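Local coordinates for HD domain-containing protein (Aquifex aeolicus, PDB 2HEK) that binds zinc and GDP at sites far apart and may hydrolyse dGTP, as its family is generally thought to do, although its biological function is not established, at residues Leu42-Ala47 with Tyr217-Phe222; Asp273-Arg276 with Arg280-Phe283. One frame throughout, in Å; residues are numbered along the deposited sequence.

Interaction 1: residues Leu42-Ala47 with Tyr217-Phe222; sequences LVFPSA and YVQVYF. With GDP (guanosine-5'-diphosphate), chain G.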
loop_
_atom_site.group_PDB
_atom_site.type_symbol
_atom_site.label_atom_id
_atom_site.label_comp_id
_atom_site.label_asym_id
_atom_site.label_seq_id
_atom_site.Cartn_x
_atom_site.Cartn_y
_atom_site.Cartn_z
ATOM N N LEU A 42 -11.542 -18.762 13.172
ATOM C CA LEU A 42 -11.477 -18.952 14.627
ATOM C C LEU A 42 -10.072 -18.644 15.164
ATOM O O LEU A 42 -9.870 -18.553 16.380
ATOM C CB LEU A 42 -11.874 -20.386 15.007
ATOM C CG LEU A 42 -13.358 -20.710 14.782
ATOM C CD1 LEU A 42 -13.612 -22.203 15.150
ATOM C CD2 LEU A 42 -14.297 -19.783 15.599
ATOM N N VAL A 43 -9.107 -18.487 14.263
ATOM C CA VAL A 43 -7.728 -18.147 14.627
ATOM C C VAL A 43 -7.334 -16.778 14.003
ATOM O O VAL A 43 -6.713 -15.928 14.669
ATOM C CB VAL A 43 -6.743 -19.239 14.102
ATOM C CG1 VAL A 43 -5.276 -18.867 14.388
ATOM C CG2 VAL A 43 -7.059 -20.594 14.701
ATOM N N PHE A 44 -7.687 -16.587 12.730
ATOM C CA PHE A 44 -7.431 -15.322 11.971
ATOM C C PHE A 44 -8.793 -14.674 11.763
ATOM O O PHE A 44 -9.500 -15.044 10.830
ATOM C CB PHE A 44 -6.789 -15.609 10.587
ATOM C CG PHE A 44 -5.397 -16.163 10.689
ATOM C CD1 PHE A 44 -5.174 -17.553 10.804
ATOM C CD2 PHE A 44 -4.290 -15.291 10.717
ATOM C CE1 PHE A 44 -3.854 -18.062 10.965
ATOM C CE2 PHE A 44 -2.962 -15.810 10.868
ATOM C CZ PHE A 44 -2.763 -17.177 10.968
ATOM N N PRO A 45 -9.213 -13.781 12.682
ATOM C CA PRO A 45 -10.638 -13.406 12.738
ATOM C C PRO A 45 -11.216 -12.811 11.452
ATOM O O PRO A 45 -12.402 -13.010 11.169
ATOM C CB PRO A 45 -10.676 -12.379 13.900
ATOM C CG PRO A 45 -9.565 -12.853 14.803
ATOM C CD PRO A 45 -8.465 -13.183 13.806
ATOM N N SER A 46 -10.373 -12.157 10.660
ATOM C CA SER A 46 -10.846 -11.460 9.445
ATOM C C SER A 46 -10.904 -12.396 8.207
ATOM O O SER A 46 -11.259 -11.942 7.118
ATOM C CB SER A 46 -9.951 -10.257 9.186
ATOM O OG SER A 46 -10.181 -9.226 10.177
ATOM N N ALA A 47 -10.606 -13.696 8.388
ATOM C CA ALA A 47 -10.657 -14.691 7.276
ATOM C C ALA A 47 -12.088 -15.048 6.939
ATOM O O ALA A 47 -12.466 -16.230 6.974
ATOM C CB ALA A 47 -9.875 -16.001 7.627
ATOM N N TYR A 217 1.785 -20.924 3.790
ATOM C CA TYR A 217 1.797 -22.258 4.425
ATOM C C TYR A 217 2.239 -22.230 5.869
ATOM O O TYR A 217 1.553 -22.784 6.741
ATOM C CB TYR A 217 2.624 -23.287 3.610
ATOM C CG TYR A 217 1.758 -23.875 2.556
ATOM C CD1 TYR A 217 1.627 -23.249 1.318
ATOM C CD2 TYR A 217 0.961 -24.981 2.832
ATOM C CE1 TYR A 217 0.748 -23.732 0.365
ATOM C CE2 TYR A 217 0.083 -25.491 1.880
ATOM C CZ TYR A 217 -0.010 -24.858 0.648
ATOM O OH TYR A 217 -0.867 -25.348 -0.322
ATOM N N VAL A 218 3.365 -21.568 6.147
ATOM C CA VAL A 218 3.860 -21.579 7.525
ATOM C C VAL A 218 2.993 -20.739 8.460
ATOM O O VAL A 218 2.774 -21.118 9.624
ATOM C CB VAL A 218 5.364 -21.228 7.664
ATOM C CG1 VAL A 218 6.184 -22.300 6.968
ATOM C CG2 VAL A 218 5.692 -19.820 7.146
ATOM N N GLN A 219 2.478 -19.624 7.954
ATOM C CA GLN A 219 1.756 -18.701 8.842
ATOM C C GLN A 219 0.294 -19.131 9.025
ATOM O O GLN A 219 -0.257 -19.029 10.138
ATOM C CB GLN A 219 1.897 -17.240 8.351
ATOM C CG GLN A 219 1.099 -16.160 9.121
ATOM C CD GLN A 219 1.824 -15.659 10.393
ATOM O OE1 GLN A 219 2.790 -16.276 10.855
ATOM N NE2 GLN A 219 1.346 -14.535 10.955
ATOM N N VAL A 220 -0.343 -19.595 7.943
ATOM C CA VAL A 220 -1.804 -19.826 7.970
ATOM C C VAL A 220 -2.220 -21.301 7.786
ATOM O O VAL A 220 -2.834 -21.890 8.691
ATOM C CB VAL A 220 -2.574 -18.943 6.915
ATOM C CG1 VAL A 220 -4.066 -19.259 6.976
ATOM C CG2 VAL A 220 -2.322 -17.429 7.140
ATOM N N TYR A 221 -1.899 -21.899 6.638
ATOM C CA TYR A 221 -2.474 -23.219 6.310
ATOM C C TYR A 221 -1.964 -24.296 7.293
ATOM O O TYR A 221 -2.680 -25.258 7.615
ATOM C CB TYR A 221 -2.211 -23.626 4.826
ATOM C CG TYR A 221 -2.549 -22.541 3.775
ATOM C CD1 TYR A 221 -1.723 -22.346 2.664
ATOM C CD2 TYR A 221 -3.696 -21.714 3.906
ATOM C CE1 TYR A 221 -2.018 -21.365 1.691
ATOM C CE2 TYR A 221 -3.978 -20.711 2.948
ATOM C CZ TYR A 221 -3.144 -20.566 1.839
ATOM O OH TYR A 221 -3.409 -19.576 0.881
ATOM N N PHE A 222 -0.744 -24.130 7.785
ATOM C CA PHE A 222 -0.178 -25.131 8.719
ATOM C C PHE A 222 -0.144 -24.622 10.146
ATOM O O PHE A 222 0.562 -25.181 10.985
ATOM C CB PHE A 222 1.221 -25.581 8.273
ATOM C CG PHE A 222 1.219 -26.361 7.002
ATOM C CD1 PHE A 222 2.405 -26.497 6.260
ATOM C CD2 PHE A 222 0.036 -26.932 6.505
ATOM C CE1 PHE A 222 2.425 -27.240 5.048
ATOM C CE2 PHE A 222 0.029 -27.677 5.295
ATOM C CZ PHE A 222 1.246 -27.835 4.568
HETATM P PB GDP G . -3.530 -21.450 22.174
HETATM O O1B GDP G . -2.339 -21.677 21.252
HETATM O O2B GDP G . -3.603 -22.527 23.251
HETATM O O3B GDP G . -3.402 -20.087 22.854
HETATM O O3A GDP G . -4.902 -21.540 21.319
HETATM P PA GDP G . -6.137 -20.509 21.407
HETATM O O1A GDP G . -6.167 -19.667 22.655
HETATM O O2A GDP G . -7.429 -21.273 21.274
HETATM O "O5'" GDP G . -6.014 -19.551 20.107
HETATM C "C5'" GDP G . -4.809 -19.278 19.406
HETATM C "C4'" GDP G . -4.921 -18.009 18.551
HETATM O "O4'" GDP G . -6.253 -17.698 18.095
HETATM C "C3'" GDP G . -4.444 -16.787 19.291
HETATM O "O3'" GDP G . -3.525 -16.147 18.358
HETATM C "C2'" GDP G . -5.671 -15.928 19.348
HETATM O "O2'" GDP G . -5.214 -14.602 19.233
HETATM C "C1'" GDP G . -6.460 -16.291 18.118
HETATM N N9 GDP G . -7.923 -16.134 18.279
HETATM C C8 GDP G . -8.791 -15.762 17.324
HETATM N N7 GDP G . -10.060 -15.773 17.782
HETATM C C5 GDP G . -10.004 -16.156 19.068
HETATM C C6 GDP G . -10.984 -16.356 20.151
HETATM O O6 GDP G . -12.165 -16.165 19.896
HETATM N N1 GDP G . -10.572 -16.802 21.352
HETATM C C2 GDP G . -9.267 -17.026 21.617
HETATM N N2 GDP G . -8.926 -17.458 22.877
HETATM N N3 GDP G . -8.302 -16.849 20.654
HETATM C C4 GDP G . -8.613 -16.423 19.401
#
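Phe44 faces Val220 with their CA atoms 8.2 Å apart, where the loop between helices 26-29 and 51-69 meets the last turn of helix 203-221. A type I beta turn from Phe44 to Ala47 shapes the loop, and the helix ends in a wider pi-type turn in which Phe222 N bonds to Tyr217 O. With CG anti to its carbonyl carbon (chi1 -67°), Phe44 sends its ring across to the helix. Val220 CG2 lies over one face, offset toward the rim, and makes a CH-pi contact 4.2 Å from the Phe44 centroid. The polar neighbour comes at the edge: Phe44 CZ stands 3.2 Å from Gln219 O, so the electropositive ring hydrogens face the oxygen and the pi face is kept for the methyl. Cys173 and the His223 ring also pack against Phe44. Without the ring, as with an alanine here, Val220 CG2 would probably face a gap and His223 would lose its ring partner. Val43 CG1 and Pro45 CG instead approach GDP, Pro45 CG coming within 3.9 Å of GDP C8. A flat, apolar side chain thus joins the pocket loop to the helix end by dispersion and weak electrostatics.

Interaction 2: residues Asp273-Arg276 with Arg280-Phe283; sequences DFER and RKHF. With GDP (guanosine-5'-diphosphate), chain G.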
loop_
_atom_site.group_PDB
_atom_site.type_symbol
_atom_site.label_atom_id
_atom_site.label_comp_id
_atom_site.label_asym_id
_atom_site.label_seq_id
_atom_site.Cartn_x
_atom_site.Cartn_y
_atom_site.Cartn_z
ATOM N N ASP A 273 -17.978 -32.556 20.098
ATOM C CA ASP A 273 -17.604 -31.934 18.813
ATOM C C ASP A 273 -17.765 -30.428 18.886
ATOM O O ASP A 273 -16.835 -29.690 18.573
ATOM C CB ASP A 273 -18.497 -32.437 17.677
ATOM C CG ASP A 273 -18.379 -33.920 17.446
ATOM O OD1 ASP A 273 -19.366 -34.647 17.737
ATOM O OD2 ASP A 273 -17.309 -34.353 16.968
ATOM N N PHE A 274 -18.957 -29.989 19.291
ATOM C CA PHE A 274 -19.267 -28.576 19.399
ATOM C C PHE A 274 -18.300 -27.874 20.334
ATOM O O PHE A 274 -17.800 -26.808 20.021
ATOM C CB PHE A 274 -20.721 -28.326 19.858
ATOM C CG PHE A 274 -20.986 -26.887 20.278
ATOM C CD1 PHE A 274 -21.403 -25.938 19.352
ATOM C CD2 PHE A 274 -20.794 -26.485 21.601
ATOM C CE1 PHE A 274 -21.632 -24.611 19.738
ATOM C CE2 PHE A 274 -21.019 -25.159 21.999
ATOM C CZ PHE A 274 -21.434 -24.220 21.067
ATOM N N GLU A 275 -18.045 -28.463 21.494
ATOM C CA GLU A 275 -17.147 -27.837 22.459
ATOM C C GLU A 275 -15.715 -27.668 21.935
ATOM O O GLU A 275 -15.101 -26.606 22.110
ATOM C CB GLU A 275 -17.152 -28.628 23.755
ATOM C CG GLU A 275 -18.507 -28.503 24.480
ATOM C CD GLU A 275 -18.582 -29.281 25.777
ATOM O OE1 GLU A 275 -17.519 -29.743 26.265
ATOM O OE2 GLU A 275 -19.719 -29.424 26.308
ATOM N N ARG A 276 -15.214 -28.710 21.285
ATOM C CA ARG A 276 -13.841 -28.741 20.738
ATOM C C ARG A 276 -13.637 -27.717 19.627
ATOM O O ARG A 276 -12.534 -27.171 19.451
ATOM C CB ARG A 276 -13.546 -30.138 20.175
ATOM C CG ARG A 276 -13.346 -31.177 21.278
ATOM C CD ARG A 276 -13.355 -32.607 20.736
ATOM N NE ARG A 276 -13.099 -33.559 21.825
ATOM C CZ ARG A 276 -12.803 -34.848 21.683
ATOM N NH1 ARG A 276 -12.698 -35.397 20.481
ATOM N NH2 ARG A 276 -12.606 -35.595 22.769
ATOM N N ARG A 280 -13.667 -23.204 22.317
ATOM C CA ARG A 280 -12.221 -23.128 22.612
ATOM C C ARG A 280 -11.690 -24.264 23.487
ATOM O O ARG A 280 -10.781 -24.061 24.275
ATOM C CB ARG A 280 -11.901 -21.761 23.229
ATOM C CG ARG A 280 -10.673 -21.058 22.608
ATOM C CD ARG A 280 -10.975 -20.225 21.366
ATOM N NE ARG A 280 -9.783 -19.924 20.580
ATOM C CZ ARG A 280 -9.784 -19.726 19.266
ATOM N NH1 ARG A 280 -10.919 -19.797 18.587
ATOM N NH2 ARG A 280 -8.651 -19.457 18.636
ATOM N N LYS A 281 -12.226 -25.463 23.291
ATOM C CA LYS A 281 -11.807 -26.654 24.037
ATOM C C LYS A 281 -11.092 -27.644 23.101
ATOM O O LYS A 281 -11.091 -28.842 23.366
ATOM C CB LYS A 281 -13.005 -27.318 24.723
ATOM C CG LYS A 281 -13.719 -26.458 25.752
ATOM C CD LYS A 281 -14.741 -27.266 26.538
ATOM C CE LYS A 281 -15.576 -26.401 27.466
ATOM N NZ LYS A 281 -16.967 -26.918 27.598
ATOM N N HIS A 282 -10.502 -27.119 22.014
ATOM C CA HIS A 282 -9.728 -27.931 21.072
ATOM C C HIS A 282 -8.568 -28.591 21.823
ATOM O O HIS A 282 -8.051 -28.022 22.795
ATOM C CB HIS A 282 -9.188 -27.066 19.887
ATOM C CG HIS A 282 -8.287 -25.935 20.300
ATOM N ND1 HIS A 282 -6.937 -26.104 20.545
ATOM C CD2 HIS A 282 -8.524 -24.607 20.433
ATOM C CE1 HIS A 282 -6.400 -24.943 20.890
ATOM N NE2 HIS A 282 -7.341 -24.014 20.817
ATOM N N PHE A 283 -8.143 -29.769 21.368
ATOM C CA PHE A 283 -6.934 -30.376 21.923
ATOM C C PHE A 283 -5.799 -29.364 21.864
ATOM O O PHE A 283 -5.685 -28.568 20.909
ATOM C CB PHE A 283 -6.565 -31.671 21.205
ATOM C CG PHE A 283 -7.452 -32.868 21.550
ATOM C CD1 PHE A 283 -8.680 -32.711 22.178
ATOM C CD2 PHE A 283 -7.049 -34.149 21.207
ATOM C CE1 PHE A 283 -9.484 -33.823 22.469
ATOM C CE2 PHE A 283 -7.843 -35.277 21.492
ATOM C CZ PHE A 283 -9.065 -35.114 22.126
HETATM P PB GDP G . -3.530 -21.450 22.174
HETATM O O1B GDP G . -2.339 -21.677 21.252
HETATM O O2B GDP G . -3.603 -22.527 23.251
HETATM O O3B GDP G . -3.402 -20.087 22.854
HETATM O O3A GDP G . -4.902 -21.540 21.319
HETATM P PA GDP G . -6.137 -20.509 21.407
HETATM O O1A GDP G . -6.167 -19.667 22.655
HETATM O O2A GDP G . -7.429 -21.273 21.274
HETATM O "O5'" GDP G . -6.014 -19.551 20.107
HETATM C "C5'" GDP G . -4.809 -19.278 19.406
HETATM C "C4'" GDP G . -4.921 -18.009 18.551
HETATM O "O4'" GDP G . -6.253 -17.698 18.095
HETATM C "C3'" GDP G . -4.444 -16.787 19.291
HETATM O "O3'" GDP G . -3.525 -16.147 18.358
HETATM C "C2'" GDP G . -5.671 -15.928 19.348
HETATM O "O2'" GDP G . -5.214 -14.602 19.233
HETATM C "C1'" GDP G . -6.460 -16.291 18.118
HETATM N N9 GDP G . -7.923 -16.134 18.279
HETATM C C8 GDP G . -8.791 -15.762 17.324
HETATM N N7 GDP G . -10.060 -15.773 17.782
HETATM C C5 GDP G . -10.004 -16.156 19.068
HETATM C C6 GDP G . -10.984 -16.356 20.151
HETATM O O6 GDP G . -12.165 -16.165 19.896
HETATM N N1 GDP G . -10.572 -16.802 21.352
HETATM C C2 GDP G . -9.267 -17.026 21.617
HETATM N N2 GDP G . -8.926 -17.458 22.877
HETATM N N3 GDP G . -8.302 -16.849 20.654
HETATM C C4 GDP G . -8.613 -16.423 19.401
HETATM O O HOH W 1 -11.926 -24.817 20.069
#
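Glu275 and Arg276 of helix 271-278 meet Lys281, His282 and Phe283 in the HD-associated region, where a helix-loop-strand connection leads to strand 284-289 and its loop brings Arg280 and His282 to GDP. His282 NE2 gives a nearly straight bond to GDP O2A (2.8 Å, 166°). Arg280 NE makes a weak bond to the same oxygen, while Arg280 NH2 reaches GDP O5' at 3.0 Å and also bonds to Leu42 O. Bent at chi2 (86°), the Arg280 chain lays one guanidinium face over the guanine, so a single arginine covers the base and reaches the alpha-phosphate oxygens with NE and NH2. His282 is fixed from its other nitrogen: ND1 donates to Phe283 O at 2.8 Å, approaching from above the carbonyl plane. A bond at each nitrogen sets the ring's rotation and points NE2 at the phosphate. Behind this first shell, Lys281 N bonds weakly to Glu275 O as the chain leaves the helix. Lys281, long and flexible as suits a partly exposed site, crosses the Glu275 side chain at a slant; NZ makes a salt bridge with Glu275 OE1, its hydrogen bond weak at 3.2 Å, besides bonding to Gln279 OE1. Farther along, extended Arg276 crosses Phe283 obliquely, the guanidinium and ring planes 67° apart, with Phe283 CE1 over the guanidinium's centre, 3.6 Å from Arg276 CZ.

In the fold
Both interactions border the same GDP, one from the loop 42-47 and the other from the loop 280-283, and the two segments meet at Leu42 and Arg280. Interaction 1 is the buried one, apolar apart from a carbonyl at a ring edge, and it joins parts of the chain far apart in sequence. Interaction 2 is only partly buried and local, tying a helix to the loop that follows it through a salt bridge, a weak backbone bond and a guanidinium covered by an aromatic ring atom. Helix 224-240 packs against both. Lys3, Glu4, Asp24, Gln29 and Arg32 of the second subunit also hydrogen-bond to GDP, which therefore sits at a subunit interface.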